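Local coordinates for flavin-nucleotide-binding protein (PDB 6RK0), which acts as a low-potential terminal oxidase, a flavocytochrome that carries FAD and haem b and is associated with the iron-only nitrogenase, at the interface of chains A and B. Coordinates in Å, arbitrary orientation; residue numbers count along the deposited sequence, not the author numbering. Chains: chain A/B, Uncharacterized protein.

Contact 1: the interface of chains A and B. Residues chain A 206, 208-210; chain B 102, 185, 189, 191.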
loop_
_atom_site.group_PDB
_atom_site.type_symbol
_atom_site.label_atom_id
_atom_site.label_comp_id
_atom_site.label_asym_id
_atom_site.label_seq_id
_atom_site.Cartn_x
_atom_site.Cartn_y
_atom_site.Cartn_z
ATOM N N ASP A 206 -23.868 -12.388 2.787
ATOM C CA ASP A 206 -24.764 -11.627 1.916
ATOM C C ASP A 206 -26.199 -11.942 2.348
ATOM O O ASP A 206 -26.588 -13.122 2.386
ATOM C CB ASP A 206 -24.549 -12.136 0.483
ATOM C CG ASP A 206 -25.379 -11.425 -0.559
ATOM O OD1 ASP A 206 -26.190 -10.537 -0.203
ATOM O OD2 ASP A 206 -25.189 -11.769 -1.762
ATOM N N ARG A 208 -28.722 -11.892 0.620
ATOM C CA ARG A 208 -29.344 -12.595 -0.483
ATOM C C ARG A 208 -28.897 -14.046 -0.609
ATOM O O ARG A 208 -29.316 -14.735 -1.538
ATOM C CB ARG A 208 -29.145 -11.820 -1.781
ATOM C CG ARG A 208 -29.929 -10.537 -1.708
ATOM C CD ARG A 208 -30.077 -9.829 -3.031
ATOM N NE ARG A 208 -30.720 -10.667 -4.036
ATOM C CZ ARG A 208 -30.639 -10.424 -5.338
ATOM N NH1 ARG A 208 -29.956 -9.383 -5.753
ATOM N NH2 ARG A 208 -31.226 -11.243 -6.205
ATOM N N ASN A 209 -28.053 -14.525 0.300
ATOM C CA ASN A 209 -27.728 -15.945 0.291
ATOM C C ASN A 209 -29.006 -16.771 0.390
ATOM O O ASN A 209 -29.969 -16.410 1.090
ATOM C CB ASN A 209 -26.852 -16.297 1.475
ATOM C CG ASN A 209 -25.389 -16.006 1.216
ATOM O OD1 ASN A 209 -24.951 -15.770 0.090
ATOM N ND2 ASN A 209 -24.616 -16.028 2.295
ATOM N N LEU A 210 -29.002 -17.909 -0.282
ATOM C CA LEU A 210 -30.090 -18.856 -0.136
ATOM C C LEU A 210 -30.105 -19.361 1.296
ATOM O O LEU A 210 -29.046 -19.609 1.884
ATOM C CB LEU A 210 -29.936 -20.018 -1.124
ATOM C CG LEU A 210 -30.118 -19.625 -2.609
ATOM C CD1 LEU A 210 -29.654 -20.740 -3.534
ATOM C CD2 LEU A 210 -31.571 -19.261 -2.914
ATOM N N ARG B 102 -20.850 -15.291 -5.844
ATOM C CA ARG B 102 -21.268 -16.608 -6.315
ATOM C C ARG B 102 -20.475 -17.072 -7.530
ATOM O O ARG B 102 -20.412 -18.283 -7.768
ATOM C CB ARG B 102 -22.752 -16.562 -6.643
ATOM C CG ARG B 102 -23.631 -16.333 -5.437
ATOM C CD ARG B 102 -24.986 -15.750 -5.826
ATOM N NE ARG B 102 -25.768 -15.473 -4.623
ATOM C CZ ARG B 102 -25.560 -14.448 -3.805
ATOM N NH1 ARG B 102 -24.681 -13.492 -4.094
ATOM N NH2 ARG B 102 -26.289 -14.323 -2.694
ATOM N N TYR B 185 -28.286 -15.762 -8.702
ATOM C CA TYR B 185 -28.807 -15.800 -7.344
ATOM C C TYR B 185 -29.522 -17.087 -6.981
ATOM O O TYR B 185 -29.765 -17.304 -5.789
ATOM C CB TYR B 185 -29.651 -14.551 -7.047
ATOM C CG TYR B 185 -28.765 -13.354 -6.770
ATOM C CD1 TYR B 185 -28.348 -13.051 -5.464
ATOM C CD2 TYR B 185 -28.277 -12.573 -7.811
ATOM C CE1 TYR B 185 -27.495 -12.009 -5.209
ATOM C CE2 TYR B 185 -27.407 -11.520 -7.576
ATOM C CZ TYR B 185 -26.997 -11.253 -6.271
ATOM O OH TYR B 185 -26.124 -10.213 -6.037
ATOM N N SER B 189 -24.260 -21.229 -3.566
ATOM C CA SER B 189 -22.948 -20.946 -3.000
ATOM C C SER B 189 -23.094 -19.787 -2.028
ATOM O O SER B 189 -23.945 -18.916 -2.216
ATOM C CB SER B 189 -21.935 -20.655 -4.118
ATOM O OG SER B 189 -20.600 -20.566 -3.655
ATOM N N ALA B 191 -22.181 -16.405 -0.331
ATOM C CA ALA B 191 -21.546 -15.133 -0.670
ATOM C C ALA B 191 -21.491 -14.262 0.589
ATOM O O ALA B 191 -22.270 -14.432 1.528
ATOM C CB ALA B 191 -22.335 -14.470 -1.791
HETATM O O HOH W 1 -25.637 -9.747 -3.518
HETATM O O HOH W 2 -26.712 -18.438 -1.885
HETATM O O HOH W 3 -30.914 -15.456 -3.673
#

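Contact 2: the interface of chains A and B. Residues chain A 195-199; chain B 197-199.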
loop_
_atom_site.group_PDB
_atom_site.type_symbol
_atom_site.label_atom_id
_atom_site.label_comp_id
_atom_site.label_asym_id
_atom_site.label_seq_id
_atom_site.Cartn_x
_atom_site.Cartn_y
_atom_site.Cartn_z
ATOM N N PRO A 195 2.947 -1.449 17.741
ATOM C CA PRO A 195 2.786 -2.443 16.679
ATOM C C PRO A 195 1.524 -2.194 15.883
ATOM O O PRO A 195 0.497 -1.770 16.421
ATOM C CB PRO A 195 2.699 -3.778 17.419
ATOM C CG PRO A 195 3.254 -3.499 18.817
ATOM C CD PRO A 195 2.872 -2.053 19.075
ATOM N N ILE A 196 1.604 -2.519 14.582
ATOM C CA ILE A 196 0.492 -2.361 13.624
ATOM C C ILE A 196 0.403 -3.672 12.856
ATOM O O ILE A 196 1.438 -4.217 12.449
ATOM C CB ILE A 196 0.803 -1.207 12.641
ATOM C CG1 ILE A 196 0.892 0.131 13.378
ATOM C CG2 ILE A 196 -0.200 -1.180 11.463
ATOM C CD1 ILE A 196 1.534 1.256 12.561
ATOM N N ARG A 197 -0.818 -4.136 12.591
ATOM C CA ARG A 197 -0.988 -5.301 11.737
ATOM C C ARG A 197 -2.356 -5.251 11.078
ATOM O O ARG A 197 -3.274 -4.575 11.542
ATOM C CB ARG A 197 -0.847 -6.603 12.526
ATOM C CG ARG A 197 -1.918 -6.776 13.560
ATOM C CD ARG A 197 -1.685 -8.024 14.351
ATOM N NE ARG A 197 -2.729 -8.214 15.333
ATOM C CZ ARG A 197 -2.664 -9.105 16.321
ATOM N NH1 ARG A 197 -1.605 -9.891 16.441
ATOM N NH2 ARG A 197 -3.643 -9.196 17.207
ATOM N N TYR A 198 -2.509 -6.049 10.019
ATOM C CA TYR A 198 -3.854 -6.301 9.512
ATOM C C TYR A 198 -4.604 -7.234 10.456
ATOM O O TYR A 198 -4.041 -8.160 11.036
ATOM C CB TYR A 198 -3.788 -6.940 8.128
ATOM C CG TYR A 198 -3.582 -5.981 6.996
ATOM C CD1 TYR A 198 -4.523 -4.985 6.724
ATOM C CD2 TYR A 198 -2.469 -6.065 6.167
ATOM C CE1 TYR A 198 -4.371 -4.104 5.666
ATOM C CE2 TYR A 198 -2.313 -5.204 5.106
ATOM C CZ TYR A 198 -3.260 -4.222 4.838
ATOM O OH TYR A 198 -3.127 -3.374 3.766
ATOM N N GLN A 199 -5.912 -7.005 10.539
ATOM C CA GLN A 199 -6.849 -7.848 11.271
ATOM C C GLN A 199 -7.993 -8.221 10.342
ATOM O O GLN A 199 -8.539 -7.377 9.643
ATOM C CB GLN A 199 -7.408 -7.040 12.478
ATOM C CG GLN A 199 -8.404 -7.823 13.317
ATOM C CD GLN A 199 -8.896 -7.036 14.498
ATOM O OE1 GLN A 199 -9.055 -5.813 14.422
ATOM N NE2 GLN A 199 -9.164 -7.739 15.607
ATOM N N ARG B 197 -9.105 -4.714 8.405
ATOM C CA ARG B 197 -8.752 -3.376 8.858
ATOM C C ARG B 197 -7.371 -3.406 9.474
ATOM O O ARG B 197 -6.869 -4.459 9.871
ATOM C CB ARG B 197 -9.741 -2.829 9.875
ATOM C CG ARG B 197 -9.770 -3.592 11.189
ATOM C CD ARG B 197 -10.816 -3.035 12.096
ATOM N NE ARG B 197 -10.777 -3.729 13.361
ATOM C CZ ARG B 197 -11.735 -3.638 14.276
ATOM N NH1 ARG B 197 -12.802 -2.876 14.047
ATOM N NH2 ARG B 197 -11.628 -4.321 15.404
ATOM N N TYR B 198 -6.760 -2.229 9.595
ATOM C CA TYR B 198 -5.578 -2.111 10.457
ATOM C C TYR B 198 -5.973 -2.192 11.925
ATOM O O TYR B 198 -7.026 -1.667 12.355
ATOM C CB TYR B 198 -4.880 -0.776 10.209
ATOM C CG TYR B 198 -3.976 -0.776 8.999
ATOM C CD1 TYR B 198 -2.861 -1.648 8.931
ATOM C CD2 TYR B 198 -4.168 0.095 7.941
ATOM C CE1 TYR B 198 -1.969 -1.623 7.845
ATOM C CE2 TYR B 198 -3.292 0.145 6.882
ATOM C CZ TYR B 198 -2.200 -0.724 6.825
ATOM O OH TYR B 198 -1.335 -0.662 5.767
ATOM N N GLN B 199 -5.092 -2.808 12.704
ATOM C CA GLN B 199 -5.194 -2.890 14.146
ATOM C C GLN B 199 -3.887 -2.361 14.744
ATOM O O GLN B 199 -2.800 -2.712 14.299
ATOM C CB GLN B 199 -5.404 -4.360 14.590
ATOM C CG GLN B 199 -5.503 -4.558 16.094
ATOM C CD GLN B 199 -5.741 -6.014 16.454
ATOM O OE1 GLN B 199 -5.228 -6.918 15.771
ATOM N NE2 GLN B 199 -6.475 -6.253 17.539
#

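Contact 3: the interface of chains A and B. Residues chain A 44, 61, 198, 200, 222, 224; chain B 95, 196.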
loop_
_atom_site.group_PDB
_atom_site.type_symbol
_atom_site.label_atom_id
_atom_site.label_comp_id
_atom_site.label_asym_id
_atom_site.label_seq_id
_atom_site.Cartn_x
_atom_site.Cartn_y
_atom_site.Cartn_z
ATOM N N LEU A 44 -1.725 -7.555 -1.385
ATOM C CA LEU A 44 -1.851 -6.209 -1.946
ATOM C C LEU A 44 -0.515 -5.664 -2.445
ATOM O O LEU A 44 0.421 -5.447 -1.638
ATOM C CB LEU A 44 -2.448 -5.252 -0.910
ATOM C CG LEU A 44 -2.606 -3.796 -1.341
ATOM C CD1 LEU A 44 -3.499 -3.666 -2.567
ATOM C CD2 LEU A 44 -3.110 -2.933 -0.191
ATOM N N PHE A 61 -4.444 -6.693 -6.389
ATOM C CA PHE A 61 -4.102 -7.977 -5.785
ATOM C C PHE A 61 -3.040 -8.690 -6.619
ATOM O O PHE A 61 -2.927 -8.455 -7.829
ATOM C CB PHE A 61 -5.350 -8.853 -5.622
ATOM C CG PHE A 61 -6.036 -8.670 -4.271
ATOM C CD1 PHE A 61 -5.971 -7.431 -3.561
ATOM C CD2 PHE A 61 -6.563 -9.748 -3.616
ATOM C CE1 PHE A 61 -6.597 -7.271 -2.306
ATOM C CE2 PHE A 61 -7.205 -9.603 -2.392
ATOM C CZ PHE A 61 -7.216 -8.377 -1.726
ATOM N N TYR A 198 -2.509 -6.049 10.019
ATOM C CA TYR A 198 -3.854 -6.301 9.512
ATOM C C TYR A 198 -4.604 -7.234 10.456
ATOM O O TYR A 198 -4.041 -8.160 11.036
ATOM C CB TYR A 198 -3.788 -6.940 8.128
ATOM C CG TYR A 198 -3.582 -5.981 6.996
ATOM C CD1 TYR A 198 -4.523 -4.985 6.724
ATOM C CD2 TYR A 198 -2.469 -6.065 6.167
ATOM C CE1 TYR A 198 -4.371 -4.104 5.666
ATOM C CE2 TYR A 198 -2.313 -5.204 5.106
ATOM C CZ TYR A 198 -3.260 -4.222 4.838
ATOM O OH TYR A 198 -3.127 -3.374 3.766
ATOM N N VAL A 200 -8.358 -9.481 10.388
ATOM C CA VAL A 200 -9.495 -9.990 9.648
ATOM C C VAL A 200 -10.618 -10.209 10.646
ATOM O O VAL A 200 -10.383 -10.734 11.740
ATOM C CB VAL A 200 -9.083 -11.294 8.959
ATOM C CG1 VAL A 200 -10.205 -12.011 8.453
ATOM C CG2 VAL A 200 -8.139 -11.034 7.881
ATOM N N PHE A 222 -8.835 -17.580 5.277
ATOM C CA PHE A 222 -8.258 -16.399 4.650
ATOM C C PHE A 222 -7.562 -15.554 5.720
ATOM O O PHE A 222 -8.143 -15.279 6.773
ATOM C CB PHE A 222 -9.331 -15.585 3.939
ATOM C CG PHE A 222 -8.850 -14.220 3.542
ATOM C CD1 PHE A 222 -7.996 -14.041 2.452
ATOM C CD2 PHE A 222 -9.158 -13.123 4.313
ATOM C CE1 PHE A 222 -7.501 -12.798 2.130
ATOM C CE2 PHE A 222 -8.675 -11.866 3.966
ATOM C CZ PHE A 222 -7.851 -11.722 2.886
ATOM N N LEU A 224 -4.134 -12.331 6.187
ATOM C CA LEU A 224 -3.154 -11.482 5.516
ATOM C C LEU A 224 -2.348 -10.751 6.578
ATOM O O LEU A 224 -2.790 -10.552 7.716
ATOM C CB LEU A 224 -3.761 -10.460 4.526
ATOM C CG LEU A 224 -4.443 -9.213 5.116
ATOM C CD1 LEU A 224 -4.770 -8.240 4.001
ATOM C CD2 LEU A 224 -5.694 -9.549 5.922
ATOM N N LEU B 95 -7.307 -1.286 2.068
ATOM C CA LEU B 95 -8.042 -2.524 1.837
ATOM C C LEU B 95 -9.003 -2.747 2.993
ATOM O O LEU B 95 -8.594 -2.869 4.152
ATOM C CB LEU B 95 -7.056 -3.675 1.709
ATOM C CG LEU B 95 -7.646 -5.073 1.571
ATOM C CD1 LEU B 95 -8.606 -5.196 0.371
ATOM C CD2 LEU B 95 -6.496 -6.076 1.510
ATOM N N ILE B 196 -11.653 -6.415 6.615
ATOM C CA ILE B 196 -10.221 -6.273 6.877
ATOM C C ILE B 196 -9.979 -4.872 7.401
ATOM O O ILE B 196 -10.571 -3.921 6.880
ATOM C CB ILE B 196 -9.421 -6.466 5.575
ATOM C CG1 ILE B 196 -9.595 -7.899 5.046
ATOM C CG2 ILE B 196 -7.939 -6.103 5.731
ATOM C CD1 ILE B 196 -9.173 -8.070 3.594
HETATM O O HOH W 4 -4.758 -1.207 3.655
#

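Contact 1: the interface of chains A and B
A:Arg208 starts with CG anti to its own carbonyl carbon and bends at chi3 (58°), which lays its guanidinium over the ring of B:Tyr185, while A:Asp206 holds CG opposite its backbone N (chi1 -179°) and turns its carboxylate to B:Arg102. In this flavocytochrome, whose sequence belongs to the pyridoxamine 5'-phosphate oxidase family, these groups lie in a loop-to-loop contact between two copies of the chain. The cation-pi stack is nearly parallel, with planes 6° apart and A:Arg208 NH2 3.5 Å from the centroid of the B:Tyr185 ring, displaced toward its rim. B:Arg102 forms a salt bridge end-on: NH1 and NH2 both bond to the one carboxylate oxygen OD2 of A:Asp206, NH2 at 2.9 Å. The oxygen lies in the guanidinium plane, but the two planes stand almost perpendicular. The other carboxylate oxygen of A:Asp206, OD1, accepts the backbone N of A:Arg208 at 3.0 Å, which steadies the acid within its own loop. B:Tyr185 CE1 also covers the centre of the B:Arg102 guanidinium, linking the stack to the salt bridge. Beside them, the amide of A:Asn209 pairs with both the N and the O of the B:Ala191 backbone: OD1 accepts from N at 2.9 Å, and ND2 donates to O in the carbonyl plane. That same O of B:Ala191 takes a nearly straight bond from A:Asp206 N at 2.9 Å. Water 1 joins the phenol OH of B:Tyr185 to A:Asp206 OD2.

Contact 2: the interface of chains A and B
An antiparallel strand pairing across a two-fold axis forms this interface and joins the two copies of the protein into one continuous sheet in the deposited dimer. A:Tyr198 faces B:Tyr198 at the centre, and A:Arg197 and A:Gln199 pair with B:Gln199 and B:Arg197. Each arginine and glutamine exchange two backbone bonds, such as B:Gln199 N to A:Arg197 O at 2.8 Å and A:Arg197 N to B:Gln199 O at 3.0 Å. A side-chain pair lies alongside each of these backbone pairs. A:Arg197 places CG between its backbone N and carbonyl carbon (chi1 64°), then extends beside B:Gln199, pointing the same way. A:Arg197 NE donates to the amide oxygen OE1 of B:Gln199 at 2.8 Å, and NH2 reaches the same atom at 3.1 Å. Both nitrogens approach from one face of the amide, above its plane, while OE1 stays in the guanidinium plane; the two donors would therefore restrain rotation of the amide. The symmetry-related grip holds A:Gln199, and the two glutamine amides stack, 18° apart, with A:Gln199 CD at 3.9 Å from B:Gln199 CD. The tyrosine rings overlap near their rims, CE1 of A:Tyr198 lying 4.1 Å from CE1 of B:Tyr198, and the phenols point away from the glutamine side. A:Ile196 CG2 packs at 3.7 Å from B:Tyr198 CD1. All the residues belong to strand 192-200 of their chains, near the C-terminal end of the sequence, with the two-fold axis passing between the paired tyrosines.

Contact 3: the interface of chains A and B
Strands 88-100 and 192-200 of chain B, carrying B:Leu95 and B:Ile196, meet strands 44-51, 54-61 and 192-200 of chain A together with its C-terminal loop, which supplies A:Phe222 and A:Leu224. The side chains described here meet mainly through carbon contacts. B:Leu95, with CG anti to its backbone N (chi1 175°), sets both methyls against A:Phe61, CD1 at 3.9 Å from CE1, while CD2 also meets A:Leu224 CD1 tip to tip at 3.7 Å; the A:Phe61 and B:Leu95 side chains cross at about a right angle. Replacing A:Phe61 with an alanine would probably leave the methyls of B:Leu95 without their aromatic neighbour and open a gap in this packing. B:Ile196 directs CD1 to A:Phe222, 3.8 Å from CE2, while its CG2 sits between the A:Tyr198 ring, as in the twin pair, and A:Leu224 CD2 at 4.1 Å. Within chain A, A:Leu224 CD1 lies over one face of the A:Tyr198 ring, toward its rim, so the methyl that meets B:Leu95 also supports the tyrosine. The phenol OH of A:Tyr198 lies 2.7 Å from the oxygen of water 4, which in turn reaches the backbone N of B:Leu95 at 3.0 Å. A:Phe61 also belongs to the FAD site, so this packing sits where strand 54-61 connects a cofactor pocket to the dimer interface, next to the paired strands 192-200.

Contact 2 and contact 3 are neighbours, with C-alpha centres about 10 Å apart, and both use A:Tyr198 on strand 192-200. One strand thus takes part in the intersubunit sheet and in the apolar packing against it. Contact 1 lies farther out, about 22 Å from contact 3 and 29 Å from contact 2 between C-alpha centres, and is built from loops, with B:Ala191 directly preceding that strand. Because the interface is two-fold symmetric, contacts 1 and 3 recur with the chains exchanged, while contact 2 straddles the axis. The polar loops would therefore clamp the periphery on both flanks of a central sheet.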